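Long-range contacts in chitin deacetylase 1 (Bombyx mori, PDB 5ZNS), which hydrolyses the N-acetamido groups of N-acetyl-D-glucosamine residues in chitin, a zinc-dependent reaction of carbohydrate esterase family 4 that yields chitosan and acetate: residues 39-44 with 299-304; 74-79 with 96-101; 307-312 with 320-325. All coordinates share one frame; numbering follows the deposited sequence.

Interaction 1. Residues 39-44 with 299-304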
loop_
_atom_site.group_PDB
_atom_site.type_symbol
_atom_site.label_atom_id
_atom_site.label_comp_id
_atom_site.label_asym_id
_atom_site.label_seq_id
_atom_site.Cartn_x
_atom_site.Cartn_y
_atom_site.Cartn_z
HETATM N N MSE A 39 1.898 13.295 6.077
HETATM C CA MSE A 39 2.225 12.296 5.081
HETATM C C MSE A 39 0.967 11.811 4.393
HETATM O O MSE A 39 -0.051 11.590 5.042
HETATM C CB MSE A 39 2.968 11.131 5.718
HETATM C CG MSE A 39 4.385 11.456 6.111
HETATM SE SE MSE A 39 5.070 10.023 7.217
HETATM C CE MSE A 39 4.687 10.726 8.981
ATOM N N ILE A 40 1.037 11.673 3.072
ATOM C CA ILE A 40 -0.042 11.107 2.274
ATOM C C ILE A 40 0.513 9.915 1.508
ATOM O O ILE A 40 1.537 10.031 0.824
ATOM C CB ILE A 40 -0.651 12.137 1.309
ATOM C CG1 ILE A 40 -1.119 13.384 2.065
ATOM C CG2 ILE A 40 -1.812 11.492 0.537
ATOM C CD1 ILE A 40 -1.770 14.430 1.168
ATOM N N THR A 41 -0.168 8.777 1.614
ATOM C CA THR A 41 0.223 7.550 0.927
ATOM C C THR A 41 -0.833 7.233 -0.127
ATOM O O THR A 41 -1.881 6.663 0.192
ATOM C CB THR A 41 0.371 6.395 1.913
ATOM O OG1 THR A 41 -0.873 6.179 2.597
ATOM C CG2 THR A 41 1.451 6.703 2.937
ATOM N N ILE A 42 -0.567 7.621 -1.375
ATOM C CA ILE A 42 -1.369 7.162 -2.507
ATOM C C ILE A 42 -0.960 5.731 -2.826
ATOM O O ILE A 42 0.232 5.434 -2.963
ATOM C CB ILE A 42 -1.165 8.061 -3.737
ATOM C CG1 ILE A 42 -1.636 9.484 -3.481
ATOM C CG2 ILE A 42 -1.893 7.477 -4.965
ATOM C CD1 ILE A 42 -1.027 10.491 -4.448
ATOM N N THR A 43 -1.941 4.838 -2.938
ATOM C CA THR A 43 -1.657 3.455 -3.285
ATOM C C THR A 43 -2.573 3.003 -4.412
ATOM O O THR A 43 -3.645 3.565 -4.644
ATOM C CB THR A 43 -1.802 2.498 -2.096
ATOM O OG1 THR A 43 -3.181 2.316 -1.783
ATOM C CG2 THR A 43 -1.067 3.032 -0.857
ATOM N N PHE A 44 -2.106 2.032 -5.143
ATOM C CA PHE A 44 -2.781 1.432 -6.238
ATOM C C PHE A 44 -2.751 -0.044 -6.054
ATOM O O PHE A 44 -1.768 -0.613 -5.760
ATOM C CB PHE A 44 -2.210 1.856 -7.568
ATOM C CG PHE A 44 -2.437 3.259 -7.859
ATOM C CD1 PHE A 44 -3.668 3.688 -8.164
ATOM C CD2 PHE A 44 -1.450 4.139 -7.747
ATOM C CE1 PHE A 44 -3.889 4.987 -8.400
ATOM C CE2 PHE A 44 -1.658 5.445 -7.970
ATOM C CZ PHE A 44 -2.880 5.870 -8.303
ATOM N N TYR A 299 3.805 15.813 2.444
ATOM C CA TYR A 299 4.658 14.928 1.653
ATOM C C TYR A 299 3.874 13.723 1.146
ATOM O O TYR A 299 3.264 12.995 1.938
ATOM C CB TYR A 299 5.851 14.427 2.480
ATOM C CG TYR A 299 6.977 15.419 2.642
ATOM C CD1 TYR A 299 6.862 16.499 3.511
ATOM C CD2 TYR A 299 8.158 15.275 1.927
ATOM C CE1 TYR A 299 7.889 17.400 3.665
ATOM C CE2 TYR A 299 9.194 16.176 2.070
ATOM C CZ TYR A 299 9.056 17.235 2.942
ATOM O OH TYR A 299 10.088 18.132 3.093
ATOM N N PHE A 300 3.930 13.487 -0.165
ATOM C CA PHE A 300 3.398 12.269 -0.776
ATOM C C PHE A 300 4.507 11.220 -0.808
ATOM O O PHE A 300 5.460 11.335 -1.591
ATOM C CB PHE A 300 2.855 12.556 -2.175
ATOM C CG PHE A 300 1.622 13.438 -2.181
ATOM C CD1 PHE A 300 1.729 14.813 -2.059
ATOM C CD2 PHE A 300 0.358 12.886 -2.297
ATOM C CE1 PHE A 300 0.601 15.614 -2.056
ATOM C CE2 PHE A 300 -0.776 13.685 -2.295
ATOM C CZ PHE A 300 -0.653 15.049 -2.174
ATOM N N VAL A 301 4.387 10.198 0.048
ATOM C CA VAL A 301 5.466 9.249 0.289
ATOM C C VAL A 301 4.952 7.818 0.170
ATOM O O VAL A 301 3.746 7.555 0.208
ATOM C CB VAL A 301 6.115 9.459 1.674
ATOM C CG1 VAL A 301 6.784 10.834 1.743
ATOM C CG2 VAL A 301 5.081 9.282 2.795
ATOM N N THR A 302 5.898 6.888 0.017
ATOM C CA THR A 302 5.574 5.472 0.008
ATOM C C THR A 302 5.296 4.985 1.429
ATOM O O THR A 302 5.555 5.668 2.426
ATOM C CB THR A 302 6.706 4.640 -0.602
ATOM O OG1 THR A 302 7.815 4.623 0.299
ATOM C CG2 THR A 302 7.151 5.184 -1.963
HETATM N N MSE A 303 4.782 3.771 1.511
HETATM C CA MSE A 303 4.461 3.158 2.792
HETATM C C MSE A 303 5.699 2.813 3.615
HETATM O O MSE A 303 5.733 3.051 4.825
HETATM C CB MSE A 303 3.621 1.921 2.544
HETATM C CG MSE A 303 2.426 2.259 1.689
HETATM SE SE MSE A 303 0.874 2.492 2.795
HETATM C CE MSE A 303 0.704 0.646 3.187
ATOM N N THR A 304 6.705 2.230 2.956
ATOM C CA THR A 304 8.008 2.056 3.587
ATOM C C THR A 304 8.528 3.381 4.127
ATOM O O THR A 304 9.009 3.453 5.265
ATOM C CB THR A 304 9.012 1.464 2.586
ATOM O OG1 THR A 304 8.702 0.086 2.344
ATOM C CG2 THR A 304 10.447 1.570 3.125
HETATM O O HOH W 1 2.118 5.335 -0.802
#

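Interaction 2. Residues 74-79 with 96-101. With ZN (zinc ion), chain D.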
loop_
_atom_site.group_PDB
_atom_site.type_symbol
_atom_site.label_atom_id
_atom_site.label_comp_id
_atom_site.label_asym_id
_atom_site.label_seq_id
_atom_site.Cartn_x
_atom_site.Cartn_y
_atom_site.Cartn_z
ATOM N N ALA A 74 4.380 6.923 -4.761
ATOM C CA ALA A 74 3.221 6.098 -4.466
ATOM C C ALA A 74 3.651 4.654 -4.220
ATOM O O ALA A 74 4.791 4.261 -4.481
ATOM C CB ALA A 74 2.194 6.155 -5.609
ATOM N N THR A 75 2.706 3.855 -3.726
ATOM C CA THR A 75 2.923 2.448 -3.431
ATOM C C THR A 75 1.967 1.612 -4.270
ATOM O O THR A 75 0.773 1.914 -4.339
ATOM C CB THR A 75 2.701 2.161 -1.949
ATOM O OG1 THR A 75 3.486 3.067 -1.174
ATOM C CG2 THR A 75 3.124 0.748 -1.617
ATOM N N TYR A 76 2.487 0.563 -4.889
ATOM C CA TYR A 76 1.708 -0.326 -5.743
ATOM C C TYR A 76 1.658 -1.708 -5.110
ATOM O O TYR A 76 2.687 -2.386 -5.007
ATOM C CB TYR A 76 2.310 -0.399 -7.142
ATOM C CG TYR A 76 2.238 0.913 -7.877
ATOM C CD1 TYR A 76 3.187 1.902 -7.661
ATOM C CD2 TYR A 76 1.219 1.169 -8.778
ATOM C CE1 TYR A 76 3.127 3.103 -8.328
ATOM C CE2 TYR A 76 1.154 2.379 -9.451
ATOM C CZ TYR A 76 2.115 3.336 -9.220
ATOM O OH TYR A 76 2.060 4.544 -9.878
ATOM N N PHE A 77 0.466 -2.110 -4.669
ATOM C CA PHE A 77 0.222 -3.471 -4.198
ATOM C C PHE A 77 -0.173 -4.293 -5.422
ATOM O O PHE A 77 -1.310 -4.219 -5.895
ATOM C CB PHE A 77 -0.853 -3.480 -3.114
ATOM C CG PHE A 77 -0.420 -2.817 -1.826
ATOM C CD1 PHE A 77 0.297 -3.530 -0.886
ATOM C CD2 PHE A 77 -0.728 -1.485 -1.566
ATOM C CE1 PHE A 77 0.717 -2.936 0.292
ATOM C CE2 PHE A 77 -0.317 -0.880 -0.392
ATOM C CZ PHE A 77 0.404 -1.607 0.541
ATOM N N VAL A 78 0.774 -5.067 -5.950
ATOM C CA VAL A 78 0.657 -5.663 -7.275
ATOM C C VAL A 78 0.181 -7.101 -7.158
ATOM O O VAL A 78 0.708 -7.880 -6.353
ATOM C CB VAL A 78 1.997 -5.591 -8.028
ATOM C CG1 VAL A 78 1.839 -6.117 -9.443
ATOM C CG2 VAL A 78 2.525 -4.156 -8.032
ATOM N N SER A 79 -0.816 -7.452 -7.968
ATOM C CA SER A 79 -1.250 -8.827 -8.160
ATOM C C SER A 79 -0.700 -9.350 -9.480
ATOM O O SER A 79 -0.430 -8.580 -10.407
ATOM C CB SER A 79 -2.775 -8.942 -8.148
ATOM O OG SER A 79 -3.366 -8.084 -9.109
ATOM N N HIS A 96 8.981 4.565 -6.957
ATOM C CA HIS A 96 7.760 4.151 -6.285
ATOM C C HIS A 96 7.957 2.787 -5.629
ATOM O O HIS A 96 8.814 1.994 -6.031
ATOM C CB HIS A 96 6.588 4.117 -7.265
ATOM C CG HIS A 96 6.391 5.405 -8.002
ATOM N ND1 HIS A 96 5.781 6.505 -7.435
ATOM C CD2 HIS A 96 6.751 5.777 -9.252
ATOM C CE1 HIS A 96 5.765 7.494 -8.311
ATOM N NE2 HIS A 96 6.345 7.078 -9.421
ATOM N N GLU A 97 7.166 2.527 -4.599
ATOM C CA GLU A 97 7.284 1.276 -3.868
ATOM C C GLU A 97 6.468 0.189 -4.551
ATOM O O GLU A 97 5.358 0.435 -5.026
ATOM C CB GLU A 97 6.817 1.444 -2.420
ATOM C CG GLU A 97 7.024 0.177 -1.590
ATOM C CD GLU A 97 6.755 0.351 -0.106
ATOM O OE1 GLU A 97 6.667 1.507 0.363
ATOM O OE2 GLU A 97 6.651 -0.685 0.597
ATOM N N ILE A 98 7.030 -1.015 -4.610
ATOM C CA ILE A 98 6.330 -2.193 -5.109
ATOM C C ILE A 98 6.073 -3.120 -3.931
ATOM O O ILE A 98 7.010 -3.481 -3.211
ATOM C CB ILE A 98 7.129 -2.901 -6.216
ATOM C CG1 ILE A 98 7.414 -1.927 -7.361
ATOM C CG2 ILE A 98 6.371 -4.115 -6.717
ATOM C CD1 ILE A 98 6.153 -1.309 -7.966
ATOM N N ALA A 99 4.805 -3.480 -3.721
ATOM C CA ALA A 99 4.393 -4.398 -2.662
ATOM C C ALA A 99 3.514 -5.484 -3.267
ATOM O O ALA A 99 3.115 -5.401 -4.431
ATOM C CB ALA A 99 3.647 -3.668 -1.539
ATOM N N VAL A 100 3.190 -6.510 -2.468
ATOM C CA VAL A 100 2.529 -7.705 -2.990
ATOM C C VAL A 100 1.047 -7.677 -2.639
ATOM O O VAL A 100 0.648 -7.243 -1.548
ATOM C CB VAL A 100 3.203 -9.006 -2.496
ATOM C CG1 VAL A 100 4.709 -8.959 -2.744
ATOM C CG2 VAL A 100 2.920 -9.271 -1.037
ATOM N N HIS A 101 0.229 -8.119 -3.595
ATOM C CA HIS A 101 -1.224 -8.206 -3.496
ATOM C C HIS A 101 -1.684 -9.594 -3.954
ATOM O O HIS A 101 -2.770 -9.742 -4.519
ATOM C CB HIS A 101 -1.871 -7.086 -4.320
ATOM C CG HIS A 101 -3.332 -6.858 -4.048
ATOM N ND1 HIS A 101 -3.859 -6.736 -2.777
ATOM C CD2 HIS A 101 -4.372 -6.682 -4.901
ATOM C CE1 HIS A 101 -5.162 -6.514 -2.862
ATOM N NE2 HIS A 101 -5.500 -6.481 -4.140
HETATM ZN ZN ZN D . -7.241 -6.151 -5.375
HETATM O O HOH W 2 -9.178 -5.431 -6.213
HETATM O O HOH W 3 -8.237 -5.299 -3.449
#

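Interaction 3. Residues 307-312 with 320-325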
loop_
_atom_site.group_PDB
_atom_site.type_symbol
_atom_site.label_atom_id
_atom_site.label_comp_id
_atom_site.label_asym_id
_atom_site.label_seq_id
_atom_site.Cartn_x
_atom_site.Cartn_y
_atom_site.Cartn_z
ATOM N N ILE A 307 7.076 4.265 7.472
ATOM C CA ILE A 307 7.706 3.498 8.541
ATOM C C ILE A 307 9.075 4.073 8.888
ATOM O O ILE A 307 9.440 4.169 10.066
ATOM C CB ILE A 307 7.794 2.011 8.144
ATOM C CG1 ILE A 307 6.389 1.408 8.028
ATOM C CG2 ILE A 307 8.614 1.228 9.158
ATOM C CD1 ILE A 307 6.397 -0.010 7.528
ATOM N N GLN A 308 9.855 4.463 7.875
ATOM C CA GLN A 308 11.178 5.022 8.142
ATOM C C GLN A 308 11.077 6.320 8.931
ATOM O O GLN A 308 11.928 6.600 9.785
ATOM C CB GLN A 308 11.935 5.240 6.833
ATOM C CG GLN A 308 12.343 3.939 6.164
ATOM C CD GLN A 308 12.813 4.130 4.748
ATOM O OE1 GLN A 308 12.300 4.977 4.018
ATOM N NE2 GLN A 308 13.808 3.348 4.348
ATOM N N TRP A 309 10.042 7.122 8.664
ATOM C CA TRP A 309 9.816 8.315 9.476
ATOM C C TRP A 309 9.442 7.948 10.906
ATOM O O TRP A 309 9.954 8.550 11.853
ATOM C CB TRP A 309 8.729 9.198 8.860
ATOM C CG TRP A 309 8.586 10.520 9.565
ATOM C CD1 TRP A 309 9.191 11.701 9.225
ATOM C CD2 TRP A 309 7.793 10.799 10.731
ATOM N NE1 TRP A 309 8.821 12.690 10.102
ATOM C CE2 TRP A 309 7.964 12.166 11.034
ATOM C CE3 TRP A 309 6.953 10.028 11.544
ATOM C CZ2 TRP A 309 7.329 12.778 12.116
ATOM C CZ3 TRP A 309 6.327 10.637 12.620
ATOM C CH2 TRP A 309 6.519 11.999 12.895
ATOM N N VAL A 310 8.531 6.982 11.084
ATOM C CA VAL A 310 8.148 6.543 12.426
ATOM C C VAL A 310 9.365 6.056 13.198
ATOM O O VAL A 310 9.471 6.270 14.411
ATOM C CB VAL A 310 7.063 5.445 12.353
ATOM C CG1 VAL A 310 6.819 4.823 13.745
ATOM C CG2 VAL A 310 5.757 5.989 11.770
ATOM N N GLN A 311 10.304 5.406 12.513
ATOM C CA GLN A 311 11.499 4.897 13.167
ATOM C C GLN A 311 12.474 6.001 13.561
ATOM O O GLN A 311 13.345 5.768 14.407
ATOM C CB GLN A 311 12.183 3.884 12.247
ATOM C CG GLN A 311 11.392 2.590 12.134
ATOM C CD GLN A 311 12.007 1.601 11.167
ATOM O OE1 GLN A 311 12.583 1.980 10.145
ATOM N NE2 GLN A 311 11.886 0.318 11.490
ATOM N N ASN A 312 12.341 7.194 12.981
ATOM C CA ASN A 312 13.236 8.311 13.265
ATOM C C ASN A 312 12.486 9.610 12.973
ATOM O O ASN A 312 12.735 10.252 11.946
ATOM C CB ASN A 312 14.515 8.185 12.425
ATOM C CG ASN A 312 15.479 9.346 12.626
ATOM O OD1 ASN A 312 15.335 10.141 13.555
ATOM N ND2 ASN A 312 16.475 9.447 11.744
ATOM N N LYS A 320 13.167 18.018 5.043
ATOM C CA LYS A 320 13.656 18.298 3.695
ATOM C C LYS A 320 15.031 17.703 3.422
ATOM O O LYS A 320 15.414 17.589 2.253
ATOM C CB LYS A 320 13.664 19.795 3.390
ATOM C CG LYS A 320 12.465 20.509 3.942
ATOM C CD LYS A 320 12.619 22.021 3.851
ATOM C CE LYS A 320 12.692 22.477 2.404
ATOM N NZ LYS A 320 11.336 22.828 1.857
ATOM N N ASN A 321 15.794 17.341 4.453
ATOM C CA ASN A 321 17.046 16.622 4.231
ATOM C C ASN A 321 17.008 15.201 4.787
ATOM O O ASN A 321 18.054 14.545 4.856
ATOM C CB ASN A 321 18.226 17.412 4.815
ATOM C CG ASN A 321 18.277 17.365 6.336
ATOM O OD1 ASN A 321 17.600 18.135 7.020
ATOM N ND2 ASN A 321 19.083 16.450 6.873
ATOM N N PHE A 322 15.831 14.717 5.186
ATOM C CA PHE A 322 15.665 13.332 5.612
ATOM C C PHE A 322 15.980 12.383 4.464
ATOM O O PHE A 322 15.256 12.344 3.464
ATOM C CB PHE A 322 14.235 13.117 6.104
ATOM C CG PHE A 322 14.019 11.797 6.807
ATOM C CD1 PHE A 322 14.963 11.299 7.694
ATOM C CD2 PHE A 322 12.861 11.057 6.582
ATOM C CE1 PHE A 322 14.752 10.091 8.342
ATOM C CE2 PHE A 322 12.648 9.848 7.225
ATOM C CZ PHE A 322 13.593 9.364 8.108
ATOM N N GLU A 323 17.049 11.603 4.618
ATOM C CA GLU A 323 17.626 10.808 3.534
ATOM C C GLU A 323 16.705 9.724 2.974
ATOM O O GLU A 323 16.649 9.554 1.747
ATOM C CB GLU A 323 18.945 10.168 3.978
ATOM C CG GLU A 323 20.073 10.347 2.967
ATOM C CD GLU A 323 20.197 11.782 2.482
ATOM O OE1 GLU A 323 20.093 12.013 1.254
ATOM O OE2 GLU A 323 20.395 12.677 3.333
ATOM N N PRO A 324 15.997 8.945 3.803
ATOM C CA PRO A 324 15.083 7.940 3.221
ATOM C C PRO A 324 14.027 8.532 2.301
ATOM O O PRO A 324 13.624 7.870 1.338
ATOM C CB PRO A 324 14.459 7.279 4.458
ATOM C CG PRO A 324 15.509 7.440 5.517
ATOM C CD PRO A 324 16.063 8.818 5.273
ATOM N N TRP A 325 13.591 9.769 2.547
ATOM C CA TRP A 325 12.635 10.436 1.669
ATOM C C TRP A 325 13.283 11.037 0.424
ATOM O O TRP A 325 12.566 11.581 -0.425
ATOM C CB TRP A 325 11.879 11.528 2.437
ATOM C CG TRP A 325 10.936 10.991 3.489
ATOM C CD1 TRP A 325 10.836 9.697 3.921
ATOM C CD2 TRP A 325 9.946 11.735 4.222
ATOM N NE1 TRP A 325 9.858 9.594 4.887
ATOM C CE2 TRP A 325 9.293 10.828 5.084
ATOM C CE3 TRP A 325 9.553 13.075 4.233
ATOM C CZ2 TRP A 325 8.273 11.219 5.948
ATOM C CZ3 TRP A 325 8.535 13.464 5.093
ATOM C CH2 TRP A 325 7.906 12.536 5.938
HETATM O O HOH W 4 13.116 4.728 0.938
#

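Interaction 1. Residues 39-44 with 299-304
Ile40 and Phe300 form the tightly packed part of the contact, where strands 38-44 and 298-300 run parallel. The two side chains lie side by side and point the same way. Ile40 lies over one face of the ring with CG1, its CB making an off-centre CH-pi contact, and its CD1 reaches Phe300 CZ at 3.6 Å. With CG1 anti to the carbonyl carbon (chi1 -55°), the longer branch follows the ring outward; Ile42 CD1 comes in obliquely, 3.5 Å from Phe300 CD2. Branched isoleucines suit both the extended backbone and the flat ring. Two bonds grip Ile40: N donates to Tyr299 O (2.8 Å), O accepts from Val301 N (3.0 Å). On the other face of the sheet, Met39 CG comes to 4.0 Å from Val301 CG2.

Beyond Val301 the pairing loosens. The chain turns off into a helix, Thr302 at its N-cap, and a water takes over, donating to Ile42 O and Val301 O, each at 2.9 Å. Met303, present as selenomethionine, crosses Thr41 at about a right angle, SE 4.0 Å from Thr41 CB.

Helix 278-294 packs on Ile40, Ile42 and Phe300 through Phe284, Trp287 and Leu292, while Val306 of helix 303-311 meets Met39, Thr41 and Val301; strand 38-44 also pairs with strands 75-78 and 265-269, consistent with the distorted beta/alpha barrel of the polysaccharide deacetylase domain, the catalytic part of the protein.

Interaction 2. Residues 74-79 with 96-101
Tyr76 and Ala99 sit midway along the parallel ladder of strands 75-78 and 97-100, a beta-alpha-beta unit joined through helix 85-93. Of its backbone bonds, Ala99 N to Tyr76 O is 2.7 Å, and Val78 N to Ala99 O is almost straight at 175°; the last, His101 N to Val78 O, comes from above the carbonyl plane.

Among side chains, His96 ND1 accepts the N-H of Ala74 (3.0 Å) within its ring plane. The edge of Tyr76 also turns toward the face of His96, offset edge-to-face, planes 83° apart. A lysine in place of His96 would probably leave the Ala74 N-H without its acceptor and Tyr76 without the ring its edge meets.

Apolar contacts divide by face. On one, the small Ala99 leaves room for Phe77, its CB 3.4 Å from Phe77 CD1; on the other, Ile98 CD1 touches Tyr76 CB.

Beyond the last rung, His101, CG anti to the backbone N (chi1 -166°), carries NE2 to the zinc at 2.2 Å, alongside His105 and two waters, Asp46 belonging to the same site. With ND1 bonded to Arg146 O, both ring nitrogens are engaged, which would limit rotation of the imidazole, consistent with a ligand held ready just past the strand.

Interaction 3. Residues 307-312 with 320-325
Trp309 and Trp325 turn their indoles nearly parallel, planes 26° apart, but slid so far that the rings barely overlap; Trp309 CD1 touches Trp325 CZ2 at 3.4 Å. With CG of Trp309 anti to the backbone N (chi1 -173°), its indole leaves the helix flank to meet this partner. Each indole is held by its N-H, Trp309 NE1 to Arg314 O and Trp325 NE1 to Gln305 O.

Phe322 points its ring end-on at the helix. Its CZ meets Gln308 O in the ring plane at 3.6 Å, CE2 faces Trp309 CA, and Asn312 slides past in the opposite direction, ND2 near CE1, its amide plane 84° from the ring. The loop doubles back after helix 316-319 onto the C-terminal part of helix 303-311, with no direct hydrogen bond between the two segments. Instead the loop packs on itself: Pro324 sets CD 3.5 Å above the centre of the Phe322 ring, whose edge turns through CD2 toward the face of Trp325, off its middle, proline and aromatic rings packing closely beside the helix.

Toward the more exposed side, Gln308 lies obliquely across Pro324, its OE1 3.2 Å from Pro324 CB. A water donates to that OE1 and to Pro324 O, each at 3.2 Å.

How the interactions relate
Interactions 1 and 2 share one parallel sheet, strands 38-44 and 75-78 being neighbours in it; their centres are 11 Å apart, and Phe44 O meets Phe77 N at 2.9 Å. A second tie is Glu97, whose OE1 lies 2.7 Å from Thr304 N at the start of helix 303-311, probably a hydrogen bond. That helix leads on to interaction 3, centred 13 Å from interaction 1, where Met39 SE packs 3.6 Å from Trp325 CZ2. Interactions 2 and 3 do not touch, their nearest atoms being about 7 Å apart. Interaction 2 supplies a zinc ligand, the Thr43 side chain of interaction 1 is about 10 Å from the metal, and interaction 3 lies away from the site.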